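Local coordinates for protein Rab GDP dissociation inhibitor alpha (Naegleria fowleri, PDB 6C87) that probably binds prenylated Rab GTPases in their GDP-bound form, slowing nucleotide release and keeping them soluble between rounds of membrane traffic, at residues I309-I314 and V379-L384. Numbering follows the deposited sequence.
Sequences IRVICI and VVLDLL
The sulfur of Cys313 is met by two leucine methyls from helix 378-384: SG lies 3.7 Å from Leu381 CD2 and 4.0 Å from Leu384 CD1. In Leu381 the CB does not head for the strand; chi1 (-61°) swings CG anti to the carbonyl carbon, and chi2 (178°) makes CD1 the extended branch, while CD2 is the one that reaches the strand. The same CD2 methyl also rests against Val311, whose CG1 is 4.0 Å away; these two side chains cross at roughly a right angle, methyl against methyl. No hydrogen bond joins 309-314 to 379-384; apolar branches alone make the contact, which buries 130 Å² between the two segments, counting both sides. The setting is a beta-alpha-beta crossover. Strands 360-367 and 389-400 run parallel to each other and flank the antiparallel strand 302-315, to which both are hydrogen-bonded, while helix 378-384 lies in the connection between them. Its segment accordingly runs almost parallel to 309-314, at 4°, with the axes 10.8 Å apart. Val377 just before the helix extends the apolar contact with Val311, and Val380 packs on Val364 of the adjoining strand.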
ATOM      1  N   ILE A 309     -22.861  -6.714 -31.178  1.00 31.84           N
ATOM      2  CA  ILE A 309     -24.082  -7.466 -31.439  1.00 31.09           C
ATOM      3  C   ILE A 309     -24.264  -8.478 -30.324  1.00 37.15           C
ATOM      4  O   ILE A 309     -23.307  -9.146 -29.905  1.00 39.89           O
ATOM      5  CB  ILE A 309     -24.045  -8.166 -32.810  1.00 38.41           C
ATOM      6  CG1 ILE A 309     -25.301  -9.030 -32.995  1.00 38.41           C
ATOM      7  CG2 ILE A 309     -22.809  -9.034 -32.954  1.00 28.12           C
ATOM      8  CD1 ILE A 309     -25.509  -9.536 -34.422  1.00 33.59           C
ATOM      9  N   ARG A 310     -25.481  -8.554 -29.806  1.00 35.02           N
ATOM     10  CA  ARG A 310     -25.885  -9.622 -28.908  1.00 32.51           C
ATOM     11  C   ARG A 310     -27.118 -10.272 -29.511  1.00 37.00           C
ATOM     12  O   ARG A 310     -28.080  -9.575 -29.857  1.00 39.27           O
ATOM     13  CB  ARG A 310     -26.149  -9.099 -27.498  1.00 34.68           C
ATOM     14  CG  ARG A 310     -24.873  -8.665 -26.795  1.00 30.52           C
ATOM     15  CD  ARG A 310     -25.162  -8.070 -25.451  1.00 26.92           C
ATOM     16  NE  ARG A 310     -23.938  -7.636 -24.799  1.00 32.49           N
ATOM     17  CZ  ARG A 310     -23.442  -6.406 -24.877  1.00 34.93           C
ATOM     18  NH1 ARG A 310     -24.077  -5.481 -25.583  1.00 25.80           N
ATOM     19  NH2 ARG A 310     -22.308  -6.112 -24.246  1.00 30.29           N
ATOM     20  N   VAL A 311     -27.048 -11.584 -29.724  1.00 29.82           N
ATOM     21  CA  VAL A 311     -28.173 -12.362 -30.230  1.00 29.93           C
ATOM     22  C   VAL A 311     -28.690 -13.227 -29.095  1.00 31.00           C
ATOM     23  O   VAL A 311     -28.006 -14.154 -28.638  1.00 31.23           O
ATOM     24  CB  VAL A 311     -27.789 -13.216 -31.445  1.00 31.08           C
ATOM     25  CG1 VAL A 311     -29.012 -13.955 -31.938  1.00 27.11           C
ATOM     26  CG2 VAL A 311     -27.229 -12.336 -32.547  1.00 33.42           C
ATOM     27  N   ILE A 312     -29.921 -12.959 -28.690  1.00 32.81           N
ATOM     28  CA  ILE A 312     -30.525 -13.576 -27.519  1.00 32.82           C
ATOM     29  C   ILE A 312     -31.415 -14.707 -28.013  1.00 30.21           C
ATOM     30  O   ILE A 312     -32.311 -14.488 -28.840  1.00 35.10           O
ATOM     31  CB  ILE A 312     -31.287 -12.527 -26.691  1.00 36.85           C
ATOM     32  CG1 ILE A 312     -30.319 -11.394 -26.322  1.00 42.37           C
ATOM     33  CG2 ILE A 312     -31.892 -13.130 -25.442  1.00 30.61           C
ATOM     34  CD1 ILE A 312     -30.979 -10.131 -25.803  1.00 43.55           C
ATOM     35  N   CYS A 313     -31.124 -15.926 -27.553  1.00 28.27           N
ATOM     36  CA  CYS A 313     -31.761 -17.141 -28.050  1.00 33.37           C
ATOM     37  C   CYS A 313     -32.450 -17.891 -26.924  1.00 35.17           C
ATOM     38  O   CYS A 313     -31.838 -18.161 -25.883  1.00 38.52           O
ATOM     39  CB  CYS A 313     -30.743 -18.064 -28.725  1.00 25.37           C
ATOM     40  SG  CYS A 313     -29.727 -17.258 -29.963  1.00 34.81           S
ATOM     41  N   ILE A 314     -33.719 -18.223 -27.136  1.00 30.77           N
ATOM     42  CA  ILE A 314     -34.458 -19.099 -26.238  1.00 36.22           C
ATOM     43  C   ILE A 314     -34.397 -20.518 -26.785  1.00 39.15           C
ATOM     44  O   ILE A 314     -34.817 -20.779 -27.923  1.00 42.17           O
ATOM     45  CB  ILE A 314     -35.908 -18.634 -26.065  1.00 35.26           C
ATOM     46  CG1 ILE A 314     -35.911 -17.210 -25.495  1.00 26.86           C
ATOM     47  CG2 ILE A 314     -36.652 -19.627 -25.170  1.00 27.67           C
ATOM     48  CD1 ILE A 314     -37.283 -16.595 -25.340  1.00 27.79           C
ATOM     49  N   VAL A 379     -21.588 -18.926 -36.871  1.00 40.47           N
ATOM     50  CA  VAL A 379     -20.863 -20.113 -36.432  1.00 42.27           C
ATOM     51  C   VAL A 379     -21.353 -20.559 -35.064  1.00 42.50           C
ATOM     52  O   VAL A 379     -21.422 -21.760 -34.783  1.00 47.00           O
ATOM     53  CB  VAL A 379     -19.340 -19.849 -36.430  1.00 45.82           C
ATOM     54  CG1 VAL A 379     -18.983 -18.695 -35.493  1.00 43.87           C
ATOM     55  CG2 VAL A 379     -18.567 -21.108 -36.055  1.00 45.79           C
ATOM     56  N   VAL A 380     -21.721 -19.611 -34.198  1.00 36.71           N
ATOM     57  CA  VAL A 380     -22.214 -19.973 -32.876  1.00 35.36           C
ATOM     58  C   VAL A 380     -23.682 -20.377 -32.944  1.00 38.49           C
ATOM     59  O   VAL A 380     -24.088 -21.392 -32.367  1.00 39.64           O
ATOM     60  CB  VAL A 380     -21.997 -18.817 -31.884  1.00 33.80           C
ATOM     61  CG1 VAL A 380     -22.498 -19.215 -30.514  1.00 29.07           C
ATOM     62  CG2 VAL A 380     -20.540 -18.408 -31.836  1.00 37.03           C
ATOM     63  N   LEU A 381     -24.500 -19.597 -33.658  1.00 33.51           N
ATOM     64  CA  LEU A 381     -25.923 -19.901 -33.758  1.00 31.86           C
ATOM     65  C   LEU A 381     -26.172 -21.276 -34.360  1.00 39.54           C
ATOM     66  O   LEU A 381     -27.134 -21.955 -33.978  1.00 43.62           O
ATOM     67  CB  LEU A 381     -26.624 -18.835 -34.595  1.00 32.85           C
ATOM     68  CG  LEU A 381     -26.516 -17.444 -33.991  1.00 41.12           C
ATOM     69  CD1 LEU A 381     -27.193 -16.433 -34.889  1.00 42.96           C
ATOM     70  CD2 LEU A 381     -27.141 -17.448 -32.596  1.00 37.17           C
ATOM     71  N   ASP A 382     -25.328 -21.709 -35.300  1.00 34.88           N
ATOM     72  CA  ASP A 382     -25.519 -23.034 -35.875  1.00 38.31           C
ATOM     73  C   ASP A 382     -25.352 -24.122 -34.820  1.00 39.31           C
ATOM     74  O   ASP A 382     -26.004 -25.168 -34.895  1.00 40.96           O
ATOM     75  CB  ASP A 382     -24.549 -23.257 -37.040  1.00 39.08           C
ATOM     76  CG  ASP A 382     -24.969 -22.522 -38.313  1.00 51.90           C
ATOM     77  OD1 ASP A 382     -26.105 -21.996 -38.357  1.00 59.36           O
ATOM     78  OD2 ASP A 382     -24.158 -22.476 -39.270  1.00 48.90           O
ATOM     79  N   LEU A 383     -24.521 -23.879 -33.810  1.00 37.42           N
ATOM     80  CA  LEU A 383     -24.359 -24.859 -32.749  1.00 33.97           C
ATOM     81  C   LEU A 383     -25.544 -24.882 -31.797  1.00 38.23           C
ATOM     82  O   LEU A 383     -25.720 -25.873 -31.075  1.00 39.42           O
ATOM     83  CB  LEU A 383     -23.068 -24.576 -31.978  1.00 28.13           C
ATOM     84  CG  LEU A 383     -21.766 -24.701 -32.782  1.00 35.89           C
ATOM     85  CD1 LEU A 383     -20.573 -24.112 -32.028  1.00 38.95           C
ATOM     86  CD2 LEU A 383     -21.496 -26.146 -33.103  1.00 29.92           C
ATOM     87  N   LEU A 384     -26.386 -23.845 -31.816  1.00 39.85           N
ATOM     88  CA  LEU A 384     -27.521 -23.761 -30.908  1.00 36.77           C
ATOM     89  C   LEU A 384     -28.805 -24.344 -31.483  1.00 35.66           C
ATOM     90  O   LEU A 384     -29.732 -24.621 -30.717  1.00 45.35           O
ATOM     91  CB  LEU A 384     -27.771 -22.300 -30.518  1.00 33.96           C
ATOM     92  CG  LEU A 384     -26.586 -21.574 -29.879  1.00 34.21           C
ATOM     93  CD1 LEU A 384     -26.945 -20.121 -29.514  1.00 29.33           C
ATOM     94  CD2 LEU A 384     -26.060 -22.351 -28.677  1.00 31.32           C
TER